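Long-range contact in proline dehydrogenase (Bradyrhizobium japonicum USDA 110, PDB 3HAZ), which probably oxidises proline to glutamate in two steps, pairing an FAD-dependent proline dehydrogenase with an NAD-dependent aldehyde dehydrogenase in one chain: residues A[165-179]-A[444-456]. Sequence-based numbering, arbitrary orientation.
Sequences MGNHFVLGETIEQAL and APVGSHRDLLAYL
Val170 and Gly172 hook the short strand 170-172 onto strand 444-448 and the turn that follows it through four backbone hydrogen bonds in parallel register. Val170 N donates to Pro445 O (2.8 Å), and Val170 O accepts from Gly447 N. Gly172 repeats the pattern two residues on: its N gives a more bent bond to Gly447 O (3.2 Å, 141° at the hydrogen), and its O takes His449 N at 2.9 Å. That oxygen also receives a CA-H contact from Ser448 and lies over one face of the His449 ring. With CG anti to its carbonyl carbon (chi1 -68°), the imidazole turns back over the Gly172-Glu173 peptide, and its NE2 is hydrogen-bonded to Glu82 of helix 71-85. Trimming this imidazole to an alanine would keep the backbone bond but would probably leave Glu82 without this partner and remove the ring that packs on the Gly172 carbonyl. Just past the two strand ends a water links the turns, donating to Glu173 O (2.6 Å) and accepting from Arg450 N. Glu173 N is taken by Gln177 OE1 within its own segment.

Apolar side chains pack beside this polar seam. Phe169 lays its CE1 obliquely against Tyr455 CE2 (3.7 Å) and its CZ against Leu456 CD2, while Met165 CE sits over one ring face and meets Leu452 CD2 tip to tip (3.9 Å). Beyond Gly172, Ala178 CB rests 3.5 Å from Gly447 O. Tyr455 OH is satisfied by Asp195, and the nearest atoms of its side chain and the bound FAD are about 7 Å apart.

Strand 440-448 also pairs with strands 193-196 and 416-420, so 170-172 is a short extra parallel strand, entered from helix 151-168, added to the curled parallel sheet of the TIM-barrel proline dehydrogenase domain.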
loop_
_atom_site.group_PDB
_atom_site.type_symbol
_atom_site.label_atom_id
_atom_site.label_comp_id
_atom_site.label_asym_id
_atom_site.label_seq_id
_atom_site.Cartn_x
_atom_site.Cartn_y
_atom_site.Cartn_z
ATOM N N MET A 165 25.629 -28.336 -35.802
ATOM C CA MET A 165 25.490 -27.932 -37.194
ATOM C C MET A 165 25.836 -29.085 -38.126
ATOM O O MET A 165 25.211 -29.267 -39.170
ATOM C CB MET A 165 26.391 -26.725 -37.507
ATOM C CG MET A 165 25.974 -25.432 -36.810
ATOM S SD MET A 165 24.245 -25.065 -37.109
ATOM C CE MET A 165 24.251 -24.850 -38.885
ATOM N N GLY A 166 26.847 -29.857 -37.749
ATOM C CA GLY A 166 27.313 -30.940 -38.596
ATOM C C GLY A 166 26.382 -32.141 -38.550
ATOM O O GLY A 166 26.252 -32.872 -39.528
ATOM N N ASN A 167 25.725 -32.347 -37.413
ATOM C CA ASN A 167 24.882 -33.532 -37.242
ATOM C C ASN A 167 23.420 -33.322 -37.606
ATOM O O ASN A 167 22.752 -34.253 -38.044
ATOM C CB ASN A 167 24.981 -34.069 -35.810
ATOM C CG ASN A 167 26.343 -34.665 -35.509
ATOM O OD1 ASN A 167 27.046 -35.114 -36.411
ATOM N ND2 ASN A 167 26.724 -34.666 -34.239
ATOM N N HIS A 168 22.926 -32.100 -37.439
ATOM C CA HIS A 168 21.487 -31.861 -37.528
ATOM C C HIS A 168 21.055 -31.001 -38.707
ATOM O O HIS A 168 19.865 -30.770 -38.911
ATOM C CB HIS A 168 20.965 -31.286 -36.212
ATOM C CG HIS A 168 21.203 -32.189 -35.043
ATOM N ND1 HIS A 168 21.514 -31.721 -33.786
ATOM C CD2 HIS A 168 21.207 -33.540 -34.955
ATOM C CE1 HIS A 168 21.681 -32.745 -32.968
ATOM N NE2 HIS A 168 21.508 -33.860 -33.654
ATOM N N PHE A 169 22.024 -30.536 -39.486
ATOM C CA PHE A 169 21.712 -29.778 -40.684
ATOM C C PHE A 169 22.425 -30.412 -41.865
ATOM O O PHE A 169 23.517 -30.945 -41.713
ATOM C CB PHE A 169 22.141 -28.321 -40.518
ATOM C CG PHE A 169 21.377 -27.586 -39.456
ATOM C CD1 PHE A 169 20.361 -26.711 -39.800
ATOM C CD2 PHE A 169 21.666 -27.777 -38.118
ATOM C CE1 PHE A 169 19.644 -26.039 -38.829
ATOM C CE2 PHE A 169 20.958 -27.103 -37.141
ATOM C CZ PHE A 169 19.940 -26.233 -37.501
ATOM N N VAL A 170 21.787 -30.370 -43.029
ATOM C CA VAL A 170 22.404 -30.810 -44.272
ATOM C C VAL A 170 22.611 -29.576 -45.159
ATOM O O VAL A 170 21.686 -29.122 -45.835
ATOM C CB VAL A 170 21.522 -31.840 -45.002
ATOM C CG1 VAL A 170 22.137 -32.199 -46.345
ATOM C CG2 VAL A 170 21.326 -33.099 -44.134
ATOM N N LEU A 171 23.829 -29.042 -45.144
ATOM C CA LEU A 171 24.100 -27.712 -45.696
ATOM C C LEU A 171 25.199 -27.721 -46.757
ATOM O O LEU A 171 26.073 -28.577 -46.745
ATOM C CB LEU A 171 24.520 -26.774 -44.564
ATOM C CG LEU A 171 23.442 -25.991 -43.807
ATOM C CD1 LEU A 171 22.082 -26.656 -43.897
ATOM C CD2 LEU A 171 23.855 -25.790 -42.364
ATOM N N GLY A 172 25.153 -26.744 -47.657
ATOM C CA GLY A 172 26.192 -26.557 -48.653
ATOM C C GLY A 172 26.123 -25.155 -49.225
ATOM O O GLY A 172 25.153 -24.435 -48.998
ATOM N N GLU A 173 27.148 -24.758 -49.971
ATOM C CA GLU A 173 27.139 -23.452 -50.617
ATOM C C GLU A 173 26.042 -23.379 -51.674
ATOM O O GLU A 173 25.474 -22.316 -51.923
ATOM C CB GLU A 173 28.499 -23.148 -51.242
ATOM C CG GLU A 173 29.592 -22.885 -50.225
ATOM C CD GLU A 173 30.816 -22.234 -50.843
ATOM O OE1 GLU A 173 30.703 -21.683 -51.961
ATOM O OE2 GLU A 173 31.891 -22.272 -50.206
ATOM N N THR A 174 25.754 -24.520 -52.286
ATOM C CA THR A 174 24.684 -24.635 -53.265
ATOM C C THR A 174 23.846 -25.846 -52.885
ATOM O O THR A 174 24.262 -26.648 -52.051
ATOM C CB THR A 174 25.237 -24.872 -54.686
ATOM O OG1 THR A 174 25.975 -26.103 -54.717
ATOM C CG2 THR A 174 26.135 -23.712 -55.133
ATOM N N ILE A 175 22.677 -25.994 -53.498
ATOM C CA ILE A 175 21.815 -27.126 -53.176
ATOM C C ILE A 175 22.523 -28.435 -53.547
ATOM O O ILE A 175 22.464 -29.414 -52.799
ATOM C CB ILE A 175 20.397 -27.002 -53.830
ATOM C CG1 ILE A 175 19.426 -28.047 -53.268
ATOM C CG2 ILE A 175 20.469 -27.157 -55.341
ATOM C CD1 ILE A 175 19.304 -28.047 -51.747
ATOM N N GLU A 176 23.228 -28.440 -54.679
ATOM C CA GLU A 176 23.940 -29.642 -55.133
ATOM C C GLU A 176 24.909 -30.155 -54.077
ATOM O O GLU A 176 25.040 -31.360 -53.873
ATOM C CB GLU A 176 24.709 -29.391 -56.442
ATOM C CG GLU A 176 23.840 -29.113 -57.653
ATOM C CD GLU A 176 23.430 -27.652 -57.750
ATOM O OE1 GLU A 176 23.915 -26.839 -56.932
ATOM O OE2 GLU A 176 22.623 -27.315 -58.645
ATOM N N GLN A 177 25.598 -29.232 -53.414
ATOM C CA GLN A 177 26.595 -29.604 -52.421
ATOM C C GLN A 177 25.900 -30.191 -51.194
ATOM O O GLN A 177 26.330 -31.205 -50.648
ATOM C CB GLN A 177 27.427 -28.378 -52.041
ATOM C CG GLN A 177 28.372 -28.561 -50.857
ATOM C CD GLN A 177 29.438 -27.465 -50.811
ATOM O OE1 GLN A 177 29.442 -26.615 -49.910
ATOM N NE2 GLN A 177 30.330 -27.462 -51.809
ATOM N N ALA A 178 24.815 -29.545 -50.776
ATOM C CA ALA A 178 24.024 -30.030 -49.651
ATOM C C ALA A 178 23.518 -31.441 -49.921
ATOM O O ALA A 178 23.658 -32.322 -49.084
ATOM C CB ALA A 178 22.852 -29.094 -49.379
ATOM N N LEU A 179 22.930 -31.636 -51.098
ATOM C CA LEU A 179 22.356 -32.918 -51.485
ATOM C C LEU A 179 23.407 -34.024 -51.561
ATOM O O LEU A 179 23.161 -35.149 -51.130
ATOM C CB LEU A 179 21.620 -32.790 -52.824
ATOM C CG LEU A 179 20.313 -31.998 -52.772
ATOM C CD1 LEU A 179 19.807 -31.724 -54.181
ATOM C CD2 LEU A 179 19.246 -32.732 -51.921
ATOM N N ALA A 444 15.101 -33.747 -41.990
ATOM C CA ALA A 444 16.376 -33.055 -41.874
ATOM C C ALA A 444 16.294 -31.710 -42.587
ATOM O O ALA A 444 15.754 -31.618 -43.696
ATOM C CB ALA A 444 17.505 -33.914 -42.470
ATOM N N PRO A 445 16.809 -30.651 -41.951
ATOM C CA PRO A 445 16.872 -29.367 -42.651
ATOM C C PRO A 445 17.897 -29.483 -43.767
ATOM O O PRO A 445 19.022 -29.926 -43.511
ATOM C CB PRO A 445 17.369 -28.399 -41.571
ATOM C CG PRO A 445 17.089 -29.103 -40.260
ATOM C CD PRO A 445 17.284 -30.550 -40.564
ATOM N N VAL A 446 17.506 -29.119 -44.984
ATOM C CA VAL A 446 18.368 -29.286 -46.149
ATOM C C VAL A 446 18.368 -28.017 -46.975
ATOM O O VAL A 446 17.307 -27.564 -47.395
ATOM C CB VAL A 446 17.872 -30.427 -47.068
ATOM C CG1 VAL A 446 18.757 -30.528 -48.318
ATOM C CG2 VAL A 446 17.807 -31.761 -46.318
ATOM N N GLY A 447 19.548 -27.448 -47.224
ATOM C CA GLY A 447 19.648 -26.328 -48.141
ATOM C C GLY A 447 20.987 -25.616 -48.247
ATOM O O GLY A 447 22.011 -26.094 -47.769
ATOM N N SER A 448 20.961 -24.446 -48.882
ATOM C CA SER A 448 22.153 -23.621 -49.072
ATOM C C SER A 448 22.429 -22.682 -47.897
ATOM O O SER A 448 21.512 -22.294 -47.169
ATOM C CB SER A 448 22.008 -22.798 -50.351
ATOM O OG SER A 448 21.884 -23.655 -51.465
ATOM N N HIS A 449 23.698 -22.314 -47.726
ATOM C CA HIS A 449 24.095 -21.364 -46.686
ATOM C C HIS A 449 23.313 -20.041 -46.749
ATOM O O HIS A 449 23.030 -19.428 -45.719
ATOM C CB HIS A 449 25.595 -21.056 -46.767
ATOM C CG HIS A 449 26.478 -22.211 -46.404
ATOM N ND1 HIS A 449 27.613 -22.531 -47.117
ATOM C CD2 HIS A 449 26.390 -23.122 -45.403
ATOM C CE1 HIS A 449 28.189 -23.588 -46.574
ATOM N NE2 HIS A 449 27.466 -23.965 -45.533
ATOM N N ARG A 450 22.987 -19.590 -47.954
ATOM C CA ARG A 450 22.311 -18.302 -48.115
ATOM C C ARG A 450 20.897 -18.317 -47.529
ATOM O O ARG A 450 20.280 -17.267 -47.365
ATOM C CB ARG A 450 22.277 -17.884 -49.584
ATOM C CG ARG A 450 21.440 -18.794 -50.462
ATOM C CD ARG A 450 21.755 -18.566 -51.936
ATOM N NE ARG A 450 21.278 -17.272 -52.416
ATOM C CZ ARG A 450 21.549 -16.792 -53.626
ATOM N NH1 ARG A 450 22.297 -17.501 -54.463
ATOM N NH2 ARG A 450 21.077 -15.606 -54.001
ATOM N N ASP A 451 20.403 -19.505 -47.187
ATOM C CA ASP A 451 19.067 -19.648 -46.612
ATOM C C ASP A 451 19.088 -20.094 -45.151
ATOM O O ASP A 451 18.039 -20.305 -44.538
ATOM C CB ASP A 451 18.243 -20.623 -47.442
ATOM C CG ASP A 451 18.099 -20.169 -48.874
ATOM O OD1 ASP A 451 17.696 -19.009 -49.062
ATOM O OD2 ASP A 451 18.399 -20.954 -49.798
ATOM N N LEU A 452 20.282 -20.227 -44.591
ATOM C CA LEU A 452 20.410 -20.703 -43.218
ATOM C C LEU A 452 19.927 -19.699 -42.158
ATOM O O LEU A 452 19.145 -20.053 -41.277
ATOM C CB LEU A 452 21.852 -21.099 -42.926
ATOM C CG LEU A 452 22.096 -21.502 -41.472
ATOM C CD1 LEU A 452 21.202 -22.681 -41.083
ATOM C CD2 LEU A 452 23.561 -21.814 -41.249
ATOM N N LEU A 453 20.410 -18.460 -42.232
ATOM C CA LEU A 453 20.113 -17.453 -41.202
ATOM C C LEU A 453 18.620 -17.299 -40.917
ATOM O O LEU A 453 18.190 -17.362 -39.767
ATOM C CB LEU A 453 20.684 -16.091 -41.594
ATOM C CG LEU A 453 22.069 -15.632 -41.137
ATOM C CD1 LEU A 453 22.226 -14.129 -41.439
ATOM C CD2 LEU A 453 22.304 -15.914 -39.668
ATOM N N ALA A 454 17.840 -17.081 -41.973
ATOM C CA ALA A 454 16.396 -16.927 -41.841
ATOM C C ALA A 454 15.775 -18.116 -41.111
ATOM O O ALA A 454 14.873 -17.953 -40.289
ATOM C CB ALA A 454 15.755 -16.743 -43.212
ATOM N N TYR A 455 16.270 -19.310 -41.415
ATOM C CA TYR A 455 15.769 -20.530 -40.802
ATOM C C TYR A 455 16.233 -20.689 -39.346
ATOM O O TYR A 455 15.456 -21.097 -38.482
ATOM C CB TYR A 455 16.211 -21.741 -41.626
ATOM C CG TYR A 455 15.771 -23.080 -41.067
ATOM C CD1 TYR A 455 14.571 -23.661 -41.465
ATOM C CD2 TYR A 455 16.562 -23.769 -40.156
ATOM C CE1 TYR A 455 14.167 -24.893 -40.960
ATOM C CE2 TYR A 455 16.169 -25.000 -39.645
ATOM C CZ TYR A 455 14.972 -25.557 -40.050
ATOM O OH TYR A 455 14.582 -26.779 -39.546
ATOM N N LEU A 456 17.503 -20.392 -39.083
ATOM C CA LEU A 456 18.059 -20.544 -37.741
ATOM C C LEU A 456 17.297 -19.717 -36.712
ATOM O O LEU A 456 17.024 -20.189 -35.605
ATOM C CB LEU A 456 19.536 -20.152 -37.717
ATOM C CG LEU A 456 20.526 -21.290 -37.944
ATOM C CD1 LEU A 456 21.944 -20.777 -37.795
ATOM C CD2 LEU A 456 20.255 -22.435 -36.973
HETATM O O HOH W 1 24.586 -20.354 -50.406
#